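Local structure of alkylhydroperoxidase AhpD core: uncharacterized peroxidase-related protein (Ralstonia eutropha, 2PRR) at residues 39-44 / 179-184; 79-84 / 130-135; 94-99 / 185-190. The protein is uncharacterised but, as a member of the carboxymuconolactone decarboxylase family with an AhpD-like core, probably reduces hydroperoxides. All coordinates share one frame; numbering follows the deposited sequence.

Contact 1: 39-44 / 179-184; sequences PNVFLT and IGMRPN
Asn184 turns both ends of its side-chain amide to Asn40, and three polar links tie the start of helix 40-45 to the loop behind helix 156-179. The backbone N of Asn40 gives its hydrogen to Asn184 OD1 at 2.9 Å; the donor lies in the carbonyl plane, on a lone pair. Asn184 ND2 returns a weak, bent bond to Asn40 OD1 at 3.0 Å and also reaches the backbone O of Val38. The two amide planes are turned 34° against each other. The straightest bond runs from Asn40 ND2 to the backbone O of Arg182, 2.8 Å at 167°, with the acceptor almost in the Asn40 amide plane. Asn40 CG stands opposite its own carbonyl carbon (chi1 -66°), which sends the amide out from the helix to this oxygen, while Asn40 O takes both the backbone N and OG1 of Thr44.

Apolar packing follows at Val41, the next residue, and at Thr44, one turn on from Asn40. Met181, a selenomethionine, extends toward the helix and then bends at chi3, laying SE 3.8 Å from Val41 CA and its terminal CE against Thr44 OG1 and Val41 CG2. Ile179 CD1 meets Thr44 CB at 3.7 Å. Tyr89 of helix 88-102 packs on Pro39 and Met181, and Arg182 turns its guanidinium outward to a salt bridge with Asp119 of a second subunit.

Gly180, with positive phi, is where the chain leaves helix 156-179. The Asn40-Asn184 pair thus ties the start of helix 40-45 to the loop linking helices 156-179 and 185-189, in this all-helical AhpD-like fold.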
ATOM      1  N   PRO D  39      18.599  30.434   4.722  1.00 36.65           N
ATOM      2  CA  PRO D  39      17.661  29.351   4.473  1.00 35.78           C
ATOM      3  C   PRO D  39      16.687  29.279   5.625  1.00 34.88           C
ATOM      4  O   PRO D  39      17.068  29.429   6.777  1.00 34.08           O
ATOM      5  CB  PRO D  39      18.550  28.126   4.442  1.00 35.42           C
ATOM      6  CG  PRO D  39      19.838  28.654   3.908  1.00 37.99           C
ATOM      7  CD  PRO D  39      19.987  30.009   4.492  1.00 35.27           C
ATOM      8  N   ASN D  40      15.425  29.037   5.318  1.00 35.89           N
ATOM      9  CA  ASN D  40      14.388  29.078   6.342  1.00 34.28           C
ATOM     10  C   ASN D  40      14.465  28.013   7.421  1.00 32.86           C
ATOM     11  O   ASN D  40      13.895  28.191   8.488  1.00 33.89           O
ATOM     12  CB  ASN D  40      13.001  29.163   5.682  1.00 33.43           C
ATOM     13  CG  ASN D  40      12.796  30.486   4.937  1.00 34.67           C
ATOM     14  OD1 ASN D  40      13.434  31.517   5.259  1.00 30.46           O
ATOM     15  ND2 ASN D  40      11.930  30.465   3.923  1.00 23.05           N
ATOM     16  N   VAL D  41      15.206  26.941   7.186  1.00 33.87           N
ATOM     17  CA  VAL D  41      15.327  25.869   8.186  1.00 34.05           C
ATOM     18  C   VAL D  41      15.980  26.442   9.469  1.00 34.35           C
ATOM     19  O   VAL D  41      15.602  26.055  10.577  1.00 33.13           O
ATOM     20  CB  VAL D  41      16.152  24.640   7.632  1.00 34.89           C
ATOM     21  CG1 VAL D  41      17.619  25.036   7.325  1.00 31.84           C
ATOM     22  CG2 VAL D  41      16.104  23.414   8.587  1.00 33.43           C
ATOM     23  N   PHE D  42      16.943  27.361   9.319  1.00 34.26           N
ATOM     24  CA  PHE D  42      17.613  27.949  10.483  1.00 34.13           C
ATOM     25  C   PHE D  42      16.673  28.819  11.315  1.00 34.44           C
ATOM     26  O   PHE D  42      16.664  28.746  12.533  1.00 35.34           O
ATOM     27  CB  PHE D  42      18.816  28.828  10.071  1.00 35.08           C
ATOM     28  CG  PHE D  42      19.947  28.074   9.425  1.00 35.78           C
ATOM     29  CD1 PHE D  42      20.930  27.476  10.191  1.00 35.88           C
ATOM     30  CD2 PHE D  42      20.041  27.983   8.034  1.00 41.39           C
ATOM     31  CE1 PHE D  42      21.987  26.780   9.576  1.00 37.99           C
ATOM     32  CE2 PHE D  42      21.086  27.280   7.423  1.00 38.45           C
ATOM     33  CZ  PHE D  42      22.052  26.684   8.199  1.00 36.02           C
ATOM     34  N   LEU D  43      15.890  29.649  10.646  1.00 34.23           N
ATOM     35  CA  LEU D  43      15.011  30.569  11.321  1.00 34.11           C
ATOM     36  C   LEU D  43      13.818  29.881  11.938  1.00 34.38           C
ATOM     37  O   LEU D  43      13.375  30.269  13.014  1.00 35.27           O
ATOM     38  CB  LEU D  43      14.542  31.626  10.330  1.00 36.20           C
ATOM     39  CG  LEU D  43      15.681  32.486   9.762  1.00 38.69           C
ATOM     40  CD1 LEU D  43      15.232  33.152   8.468  1.00 41.42           C
ATOM     41  CD2 LEU D  43      16.171  33.500  10.809  1.00 37.54           C
ATOM     42  N   THR D  44      13.290  28.864  11.267  1.00 33.62           N
ATOM     43  CA  THR D  44      12.112  28.156  11.785  1.00 33.02           C
ATOM     44  C   THR D  44      12.450  27.275  12.974  1.00 32.72           C
ATOM     45  O   THR D  44      11.698  27.235  13.958  1.00 32.64           O
ATOM     46  CB  THR D  44      11.393  27.326  10.673  1.00 32.06           C
ATOM     47  OG1 THR D  44      12.314  26.411  10.062  1.00 31.79           O
ATOM     48  CG2 THR D  44      10.834  28.251   9.617  1.00 32.49           C
ATOM     49  N   ILE D 179       5.659  21.554  10.452  1.00 29.82           N
ATOM     50  CA  ILE D 179       5.577  22.991  10.716  1.00 30.53           C
ATOM     51  C   ILE D 179       5.252  23.867   9.474  1.00 31.17           C
ATOM     52  O   ILE D 179       5.031  25.078   9.601  1.00 33.22           O
ATOM     53  CB  ILE D 179       6.884  23.525  11.436  1.00 29.51           C
ATOM     54  CG1 ILE D 179       8.079  23.603  10.505  1.00 28.50           C
ATOM     55  CG2 ILE D 179       7.266  22.666  12.648  1.00 28.27           C
ATOM     56  CD1 ILE D 179       9.236  24.416  11.130  1.00 29.49           C
ATOM     57  N   GLY D 180       5.225  23.258   8.291  1.00 31.51           N
ATOM     58  CA  GLY D 180       4.960  23.966   7.056  1.00 29.02           C
ATOM     59  C   GLY D 180       6.172  24.753   6.646  1.00 29.46           C
ATOM     60  O   GLY D 180       6.064  25.902   6.159  1.00 31.26           O
HETATM   61  N   MSE D 181       7.339  24.147   6.817  1.00 28.69           N
HETATM   62  CA  MSE D 181       8.579  24.853   6.530  1.00 25.77           C
HETATM   63  C   MSE D 181       8.613  25.184   5.036  1.00 30.27           C
HETATM   64  O   MSE D 181       8.405  24.306   4.193  1.00 31.99           O
HETATM   65  CB  MSE D 181       9.769  24.033   6.974  1.00 27.32           C
HETATM   66  CG  MSE D 181      11.057  24.877   7.092  1.00 10.95           C
HETATM   67 SE   MSE D 181      12.418  23.692   7.243  0.75 19.30          SE
HETATM   68  CE  MSE D 181      12.045  23.205   8.975  1.00 22.56           C
ATOM     69  N   ARG D 182       8.830  26.466   4.724  1.00 30.75           N
ATOM     70  CA  ARG D 182       8.768  26.972   3.355  1.00 28.85           C
ATOM     71  C   ARG D 182      10.134  27.209   2.716  1.00 30.80           C
ATOM     72  O   ARG D 182      10.957  27.981   3.248  1.00 30.75           O
ATOM     73  CB  ARG D 182       7.967  28.279   3.313  1.00 25.39           C
ATOM     74  CG  ARG D 182       7.655  28.758   1.899  1.00 26.93           C
ATOM     75  CD  ARG D 182       7.152  30.208   1.825  1.00 31.21           C
ATOM     76  NE  ARG D 182       7.086  30.646   0.424  1.00 32.21           N
ATOM     77  CZ  ARG D 182       6.050  30.440  -0.393  1.00 26.30           C
ATOM     78  NH1 ARG D 182       4.934  29.861   0.019  1.00 28.82           N
ATOM     79  NH2 ARG D 182       6.122  30.847  -1.648  1.00 32.52           N
ATOM     80  N   PRO D 183      10.363  26.571   1.552  1.00 31.31           N
ATOM     81  CA  PRO D 183      11.619  26.778   0.857  1.00 31.10           C
ATOM     82  C   PRO D 183      11.752  28.214   0.339  1.00 33.26           C
ATOM     83  O   PRO D 183      10.783  28.808  -0.149  1.00 32.10           O
ATOM     84  CB  PRO D 183      11.582  25.771  -0.291  1.00 30.71           C
ATOM     85  CG  PRO D 183      10.130  25.290  -0.391  1.00 27.34           C
ATOM     86  CD  PRO D 183       9.451  25.627   0.856  1.00 29.07           C
ATOM     87  N   ASN D 184      12.957  28.756   0.462  1.00 33.15           N
ATOM     88  CA  ASN D 184      13.242  30.102   0.012  1.00 34.14           C
ATOM     89  C   ASN D 184      13.150  30.191  -1.504  1.00 34.88           C
ATOM     90  O   ASN D 184      13.370  29.209  -2.204  1.00 35.69           O
ATOM     91  CB  ASN D 184      14.644  30.551   0.461  1.00 34.07           C
ATOM     92  CG  ASN D 184      14.882  30.351   1.926  1.00 30.07           C
ATOM     93  OD1 ASN D 184      15.006  29.210   2.409  1.00 29.66           O
ATOM     94  ND2 ASN D 184      14.996  31.446   2.651  1.00 32.16           N
TER

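Contact 2: 79-84 / 130-135; sequences VATSAA and FALKVC
Leu132 spreads its two methyls over a pair of alanines one turn apart: CD2 lies 3.8 Å from Ala80 CB and CD1 3.9 Å from Ala84 CB. This is helix-on-helix packing within the all-helical AhpD-like fold, between the C-terminal end of helix 71-84 and helix 122-137. The short segments run in broadly the same direction, cross at -39° and approach to 9.5 Å between axes, and no hydrogen bond passes between them. Ala80 and Ala84 direct their methyls toward the other helix, so the leucine fork rests across small side chains on a single helical ridge.

Thr81 lies alongside this fork and meets the neighbouring residues of helix 122-137. Its CG2 faces Ala131, 4.1 Å from CB, and touches Cys135 CB at 4.0 Å. The hydroxyl is turned back to its own helix: OG1 sits between the backbone N and the carbonyl carbon (chi1 58°) and bonds to the backbone O of Ile77, so that the methyl CG2 is the branch turned to Ala131 and Cys135. Those two residues, like the alanines opposite, point their CB atoms at the partner helix.

Behind the second helix, Thr166 of helix 156-179 packs on Ala131 and Cys135; on the first, Val111 of helix 107-114 packs on Ala80. The backbone O of Cys135 accepts a hydrogen bond from Arg174 of a third subunit.

The Cys135 thiol points across to helix 71-84, anti to its backbone N (chi1 -176°), which brings SG to 3.9 Å from both the backbone O and CB of Thr81.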
ATOM      1  N   VAL D  79      17.651  14.273  -1.783  1.00 26.85           N
ATOM      2  CA  VAL D  79      16.608  14.603  -2.720  1.00 26.02           C
ATOM      3  C   VAL D  79      15.654  13.391  -2.985  1.00 25.65           C
ATOM      4  O   VAL D  79      14.451  13.604  -3.044  1.00 21.41           O
ATOM      5  CB  VAL D  79      17.164  15.211  -4.035  1.00 27.06           C
ATOM      6  CG1 VAL D  79      16.049  15.571  -4.958  1.00 25.30           C
ATOM      7  CG2 VAL D  79      18.016  16.502  -3.752  1.00 24.23           C
ATOM      8  N   ALA D  80      16.191  12.179  -3.132  1.00 24.00           N
ATOM      9  CA  ALA D  80      15.344  11.009  -3.444  1.00 27.43           C
ATOM     10  C   ALA D  80      14.489  10.589  -2.273  1.00 26.41           C
ATOM     11  O   ALA D  80      13.343  10.196  -2.450  1.00 30.06           O
ATOM     12  CB  ALA D  80      16.179   9.831  -3.950  1.00 24.16           C
ATOM     13  N   THR D  81      15.061  10.653  -1.076  1.00 27.32           N
ATOM     14  CA  THR D  81      14.377  10.258   0.152  1.00 26.83           C
ATOM     15  C   THR D  81      13.306  11.269   0.541  1.00 26.92           C
ATOM     16  O   THR D  81      12.180  10.877   0.925  1.00 23.84           O
ATOM     17  CB  THR D  81      15.388   9.961   1.282  1.00 28.97           C
ATOM     18  OG1 THR D  81      16.244  11.105   1.562  1.00 24.81           O
ATOM     19  CG2 THR D  81      16.232   8.755   0.874  1.00 28.58           C
ATOM     20  N   SER D  82      13.626  12.545   0.341  1.00 22.53           N
ATOM     21  CA  SER D  82      12.729  13.679   0.582  1.00 22.58           C
ATOM     22  C   SER D  82      11.589  13.707  -0.392  1.00 23.32           C
ATOM     23  O   SER D  82      10.465  14.105  -0.059  1.00 25.84           O
ATOM     24  CB  SER D  82      13.490  14.986   0.417  1.00 18.08           C
ATOM     25  OG  SER D  82      14.687  14.951   1.164  1.00 19.77           O
ATOM     26  N   ALA D  83      11.910  13.356  -1.624  1.00 23.32           N
ATOM     27  CA  ALA D  83      10.923  13.255  -2.657  1.00 24.11           C
ATOM     28  C   ALA D  83       9.927  12.151  -2.244  1.00 22.61           C
ATOM     29  O   ALA D  83       8.728  12.367  -2.348  1.00 26.84           O
ATOM     30  CB  ALA D  83      11.572  12.973  -4.012  1.00 19.83           C
ATOM     31  N   ALA D  84      10.415  11.014  -1.744  1.00 25.20           N
ATOM     32  CA  ALA D  84       9.536   9.872  -1.241  1.00 22.61           C
ATOM     33  C   ALA D  84       8.609  10.222  -0.082  1.00 25.12           C
ATOM     34  O   ALA D  84       7.542   9.631   0.073  1.00 27.77           O
ATOM     35  CB  ALA D  84      10.384   8.771  -0.799  1.00 17.48           C
ATOM     36  N   PHE D 130      19.438   1.612  -2.031  1.00 29.01           N
ATOM     37  CA  PHE D 130      19.667   1.308  -0.633  1.00 29.74           C
ATOM     38  C   PHE D 130      19.014   2.371   0.236  1.00 28.28           C
ATOM     39  O   PHE D 130      18.213   2.055   1.113  1.00 26.23           O
ATOM     40  CB  PHE D 130      21.185   1.212  -0.357  1.00 31.65           C
ATOM     41  CG  PHE D 130      21.517   0.878   1.078  1.00 35.97           C
ATOM     42  CD1 PHE D 130      21.155  -0.350   1.614  1.00 32.68           C
ATOM     43  CD2 PHE D 130      22.200   1.786   1.882  1.00 37.81           C
ATOM     44  CE1 PHE D 130      21.442  -0.652   2.912  1.00 34.15           C
ATOM     45  CE2 PHE D 130      22.500   1.486   3.179  1.00 35.05           C
ATOM     46  CZ  PHE D 130      22.115   0.259   3.703  1.00 38.00           C
ATOM     47  N   ALA D 131      19.381   3.624  -0.020  1.00 26.12           N
ATOM     48  CA  ALA D 131      18.762   4.772   0.638  1.00 26.52           C
ATOM     49  C   ALA D 131      17.238   4.649   0.699  1.00 26.26           C
ATOM     50  O   ALA D 131      16.636   4.901   1.731  1.00 29.11           O
ATOM     51  CB  ALA D 131      19.117   6.021  -0.101  1.00 24.08           C
ATOM     52  N   LEU D 132      16.614   4.298  -0.418  1.00 26.84           N
ATOM     53  CA  LEU D 132      15.157   4.162  -0.444  1.00 26.47           C
ATOM     54  C   LEU D 132      14.648   3.051   0.434  1.00 24.22           C
ATOM     55  O   LEU D 132      13.591   3.214   1.038  1.00 24.90           O
ATOM     56  CB  LEU D 132      14.606   4.049  -1.869  1.00 27.63           C
ATOM     57  CG  LEU D 132      14.183   5.382  -2.536  1.00 28.46           C
ATOM     58  CD1 LEU D 132      13.062   6.042  -1.753  1.00 31.18           C
ATOM     59  CD2 LEU D 132      15.314   6.392  -2.716  1.00 32.67           C
ATOM     60  N   LYS D 133      15.413   1.962   0.550  1.00 24.95           N
ATOM     61  CA  LYS D 133      15.060   0.834   1.431  1.00 25.64           C
ATOM     62  C   LYS D 133      15.148   1.215   2.922  1.00 26.10           C
ATOM     63  O   LYS D 133      14.294   0.840   3.739  1.00 24.95           O
ATOM     64  CB  LYS D 133      15.961  -0.376   1.169  1.00 27.28           C
ATOM     65  CG  LYS D 133      15.403  -1.638   1.832  1.00 26.11           C
ATOM     66  CD  LYS D 133      16.209  -2.890   1.572  1.00 27.54           C
ATOM     67  CE  LYS D 133      15.326  -4.135   1.957  1.00 29.91           C
ATOM     68  NZ  LYS D 133      16.035  -5.463   1.904  1.00 24.03           N
ATOM     69  N   VAL D 134      16.210   1.939   3.275  1.00 26.00           N
ATOM     70  CA  VAL D 134      16.376   2.430   4.613  1.00 24.77           C
ATOM     71  C   VAL D 134      15.230   3.402   4.896  1.00 27.46           C
ATOM     72  O   VAL D 134      14.624   3.377   5.963  1.00 28.98           O
ATOM     73  CB  VAL D 134      17.711   3.219   4.762  1.00 24.80           C
ATOM     74  CG1 VAL D 134      17.785   3.894   6.108  1.00 23.62           C
ATOM     75  CG2 VAL D 134      18.917   2.328   4.536  1.00 22.30           C
ATOM     76  N   CYS D 135      14.969   4.278   3.929  1.00 29.09           N
ATOM     77  CA  CYS D 135      13.936   5.285   4.041  1.00 28.15           C
ATOM     78  C   CYS D 135      12.567   4.675   4.298  1.00 26.18           C
ATOM     79  O   CYS D 135      11.933   5.064   5.239  1.00 25.28           O
ATOM     80  CB  CYS D 135      13.894   6.136   2.776  1.00 28.19           C
ATOM     81  SG  CYS D 135      12.723   7.487   2.823  1.00 30.11           S
TER

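Contact 3: 94-99 / 185-190; sequences HGAILR and DEFFLM
Arg99 grips the backbone O of Met190 side-on with two nitrogens, NE at 3.1 Å and NH2 at 3.0 Å. The oxygen lies only 7° out of the guanidinium plane, and the two bonds are about equally bent. Phe187 O also stands at the guanidinium edge, but its angle to NH2 is too poor for a bond. Next to this grip, Ala96 CB presses on Phe187 O at 3.3 Å; it also meets CD1 of the phenyl ring at 3.8 Å and, at 4.1 Å, SE of Met190, a selenomethionine.

The small alanine brings helix 88-102 close to the weakly bonded helix 185-189, with 8.3 Å between axes crossing at 43°. This joins a helix within the part that matches the carboxymuconolactone decarboxylase family to the C-terminal part of the all-helical AhpD-like fold.

Arg99 reaches the carbonyl by bending at chi3 (-63°), which folds one guanidinium face over the backbone of its own previous turn, at Gly95 O and Ala96 N. Its NH1 makes a long, weak ion pair with Asp109 and comes near Arg192. Farther out, the Phe187 ring packs edge-to-face with Phe37, while Phe188 and Leu189 pack against Asp109 and Val193 of a second subunit.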
ATOM      1  N   HIS D  94      17.532  21.086  -1.211  1.00 29.86           N
ATOM      2  CA  HIS D  94      18.616  20.191  -1.572  1.00 31.37           C
ATOM      3  C   HIS D  94      18.734  19.857  -3.041  1.00 31.86           C
ATOM      4  O   HIS D  94      19.718  19.264  -3.455  1.00 33.76           O
ATOM      5  CB  HIS D  94      18.606  18.953  -0.656  1.00 28.72           C
ATOM      6  CG  HIS D  94      18.831  19.335   0.758  1.00 33.67           C
ATOM      7  ND1 HIS D  94      20.072  19.714   1.222  1.00 28.49           N
ATOM      8  CD2 HIS D  94      17.965  19.573   1.767  1.00 34.97           C
ATOM      9  CE1 HIS D  94      19.968  20.101   2.478  1.00 33.56           C
ATOM     10  NE2 HIS D  94      18.701  20.023   2.833  1.00 33.04           N
ATOM     11  N   GLY D  95      17.730  20.198  -3.835  1.00 32.86           N
ATOM     12  CA  GLY D  95      17.850  20.038  -5.273  1.00 32.82           C
ATOM     13  C   GLY D  95      18.788  21.132  -5.758  1.00 32.29           C
ATOM     14  O   GLY D  95      19.630  20.911  -6.606  1.00 33.32           O
ATOM     15  N   ALA D  96      18.623  22.319  -5.209  1.00 33.09           N
ATOM     16  CA  ALA D  96      19.450  23.473  -5.567  1.00 34.39           C
ATOM     17  C   ALA D  96      20.905  23.182  -5.291  1.00 34.00           C
ATOM     18  O   ALA D  96      21.749  23.371  -6.137  1.00 36.30           O
ATOM     19  CB  ALA D  96      19.007  24.696  -4.792  1.00 33.09           C
ATOM     20  N   ILE D  97      21.165  22.648  -4.116  1.00 35.16           N
ATOM     21  CA  ILE D  97      22.506  22.326  -3.657  1.00 34.44           C
ATOM     22  C   ILE D  97      23.088  21.171  -4.467  1.00 35.34           C
ATOM     23  O   ILE D  97      24.262  21.179  -4.776  1.00 34.67           O
ATOM     24  CB  ILE D  97      22.488  22.002  -2.162  1.00 33.58           C
ATOM     25  CG1 ILE D  97      21.918  23.191  -1.363  1.00 31.64           C
ATOM     26  CG2 ILE D  97      23.894  21.682  -1.672  1.00 38.52           C
ATOM     27  CD1 ILE D  97      21.425  22.833   0.018  1.00 36.25           C
ATOM     28  N   LEU D  98      22.261  20.173  -4.795  1.00 36.09           N
ATOM     29  CA  LEU D  98      22.678  19.058  -5.649  1.00 34.59           C
ATOM     30  C   LEU D  98      23.107  19.545  -7.040  1.00 36.39           C
ATOM     31  O   LEU D  98      24.122  19.092  -7.575  1.00 39.33           O
ATOM     32  CB  LEU D  98      21.529  18.053  -5.784  1.00 33.80           C
ATOM     33  CG  LEU D  98      21.657  16.951  -6.824  1.00 30.20           C
ATOM     34  CD1 LEU D  98      22.938  16.217  -6.708  1.00 31.35           C
ATOM     35  CD2 LEU D  98      20.451  16.015  -6.693  1.00 31.19           C
ATOM     36  N   ARG D  99      22.326  20.450  -7.628  1.00 36.82           N
ATOM     37  CA  ARG D  99      22.641  21.019  -8.944  1.00 37.10           C
ATOM     38  C   ARG D  99      23.944  21.791  -8.923  1.00 37.11           C
ATOM     39  O   ARG D  99      24.734  21.686  -9.831  1.00 36.69           O
ATOM     40  CB  ARG D  99      21.523  21.936  -9.446  1.00 37.31           C
ATOM     41  CG  ARG D  99      20.252  21.177  -9.886  1.00 33.54           C
ATOM     42  CD  ARG D  99      19.304  22.115 -10.563  1.00 37.26           C
ATOM     43  NE  ARG D  99      18.811  23.176  -9.687  1.00 30.92           N
ATOM     44  CZ  ARG D  99      17.704  23.080  -8.964  1.00 31.83           C
ATOM     45  NH1 ARG D  99      16.961  21.974  -8.993  1.00 27.34           N
ATOM     46  NH2 ARG D  99      17.327  24.087  -8.207  1.00 29.19           N
ATOM     47  N   ASP D 185      12.823  31.382  -1.997  1.00 36.17           N
ATOM     48  CA  ASP D 185      12.657  31.629  -3.424  1.00 36.83           C
ATOM     49  C   ASP D 185      13.924  31.362  -4.205  1.00 35.89           C
ATOM     50  O   ASP D 185      13.878  30.914  -5.338  1.00 35.71           O
ATOM     51  CB  ASP D 185      12.240  33.095  -3.673  1.00 39.32           C
ATOM     52  CG  ASP D 185      10.794  33.400  -3.269  1.00 41.77           C
ATOM     53  OD1 ASP D 185      10.071  32.507  -2.767  1.00 42.38           O
ATOM     54  OD2 ASP D 185      10.390  34.568  -3.465  1.00 43.23           O
ATOM     55  N   GLU D 186      15.052  31.649  -3.585  1.00 37.31           N
ATOM     56  CA  GLU D 186      16.341  31.524  -4.229  1.00 38.12           C
ATOM     57  C   GLU D 186      16.680  30.090  -4.612  1.00 38.97           C
ATOM     58  O   GLU D 186      17.359  29.867  -5.614  1.00 40.94           O
ATOM     59  CB  GLU D 186      17.458  32.060  -3.335  1.00 39.59           C
ATOM     60  CG  GLU D 186      17.395  33.551  -3.010  1.00 38.84           C
ATOM     61  CD  GLU D 186      16.406  33.895  -1.917  1.00 42.08           C
ATOM     62  OE1 GLU D 186      15.556  33.046  -1.546  1.00 46.18           O
ATOM     63  OE2 GLU D 186      16.476  35.032  -1.435  1.00 45.29           O
ATOM     64  N   PHE D 187      16.237  29.122  -3.819  1.00 37.96           N
ATOM     65  CA  PHE D 187      16.527  27.720  -4.125  1.00 38.03           C
ATOM     66  C   PHE D 187      15.928  27.226  -5.441  1.00 38.27           C
ATOM     67  O   PHE D 187      16.570  26.434  -6.135  1.00 40.00           O
ATOM     68  CB  PHE D 187      16.041  26.788  -3.005  1.00 37.23           C
ATOM     69  CG  PHE D 187      16.812  26.910  -1.720  1.00 36.63           C
ATOM     70  CD1 PHE D 187      18.200  26.774  -1.708  1.00 30.02           C
ATOM     71  CD2 PHE D 187      16.146  27.060  -0.513  1.00 32.89           C
ATOM     72  CE1 PHE D 187      18.905  26.850  -0.540  1.00 35.10           C
ATOM     73  CE2 PHE D 187      16.851  27.140   0.667  1.00 37.12           C
ATOM     74  CZ  PHE D 187      18.245  27.045   0.652  1.00 37.42           C
ATOM     75  N   PHE D 188      14.709  27.681  -5.763  1.00 38.54           N
ATOM     76  CA  PHE D 188      13.962  27.229  -6.955  1.00 36.64           C
ATOM     77  C   PHE D 188      14.726  27.467  -8.261  1.00 37.75           C
ATOM     78  O   PHE D 188      14.696  26.643  -9.156  1.00 37.23           O
ATOM     79  CB  PHE D 188      12.582  27.903  -7.036  1.00 34.09           C
ATOM     80  CG  PHE D 188      11.542  27.398  -6.030  1.00 24.74           C
ATOM     81  CD1 PHE D 188      11.518  27.860  -4.742  1.00 28.14           C
ATOM     82  CD2 PHE D 188      10.518  26.551  -6.432  1.00 34.19           C
ATOM     83  CE1 PHE D 188      10.539  27.447  -3.833  1.00 26.60           C
ATOM     84  CE2 PHE D 188       9.520  26.117  -5.532  1.00 22.85           C
ATOM     85  CZ  PHE D 188       9.524  26.555  -4.244  1.00 31.72           C
ATOM     86  N   LEU D 189      15.446  28.576  -8.344  1.00 39.54           N
ATOM     87  CA  LEU D 189      16.189  28.950  -9.551  1.00 41.43           C
ATOM     88  C   LEU D 189      17.707  28.652  -9.518  1.00 40.62           C
ATOM     89  O   LEU D 189      18.349  28.554 -10.561  1.00 40.04           O
ATOM     90  CB  LEU D 189      15.944  30.447  -9.798  1.00 40.22           C
ATOM     91  CG  LEU D 189      16.481  31.124 -11.055  1.00 43.59           C
ATOM     92  CD1 LEU D 189      16.210  30.341 -12.350  1.00 47.06           C
ATOM     93  CD2 LEU D 189      15.856  32.515 -11.127  1.00 44.56           C
HETATM   94  N   MSE D 190      18.257  28.517  -8.322  1.00 40.75           N
HETATM   95  CA  MSE D 190      19.683  28.269  -8.101  1.00 42.39           C
HETATM   96  C   MSE D 190      20.212  26.962  -8.690  1.00 42.27           C
HETATM   97  O   MSE D 190      19.657  25.894  -8.436  1.00 42.68           O
HETATM   98  CB  MSE D 190      19.911  28.278  -6.596  1.00 43.29           C
HETATM   99  CG  MSE D 190      21.296  27.995  -6.106  1.00 42.42           C
HETATM  100 SE   MSE D 190      21.234  28.033  -4.176  0.75 45.84          SE
HETATM  101  CE  MSE D 190      20.626  29.840  -3.889  1.00 43.25           C
TER

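Overall arrangement
All three contacts are largely buried, but their chemistry differs. Contact 2 is apolar helix-on-helix packing with no hydrogen bond between the segments; contacts 1 and 3 use side-chain hydrogen bonds to main-chain atoms, of asparagine amides in contact 1 and a guanidinium in contact 3. Contacts 1 and 3 are neighbours, with centres about 14 Å apart: Pro39 packs on Phe187 and Pro183 on Phe188, and both reach the second subunit. Contact 2 meets contact 3 where Val79 packs on His94, Gly95 and Leu98, joining consecutive helices 71-84 and 88-102. It does not touch contact 1, about 21 Å away between centres, though both border the third subunit.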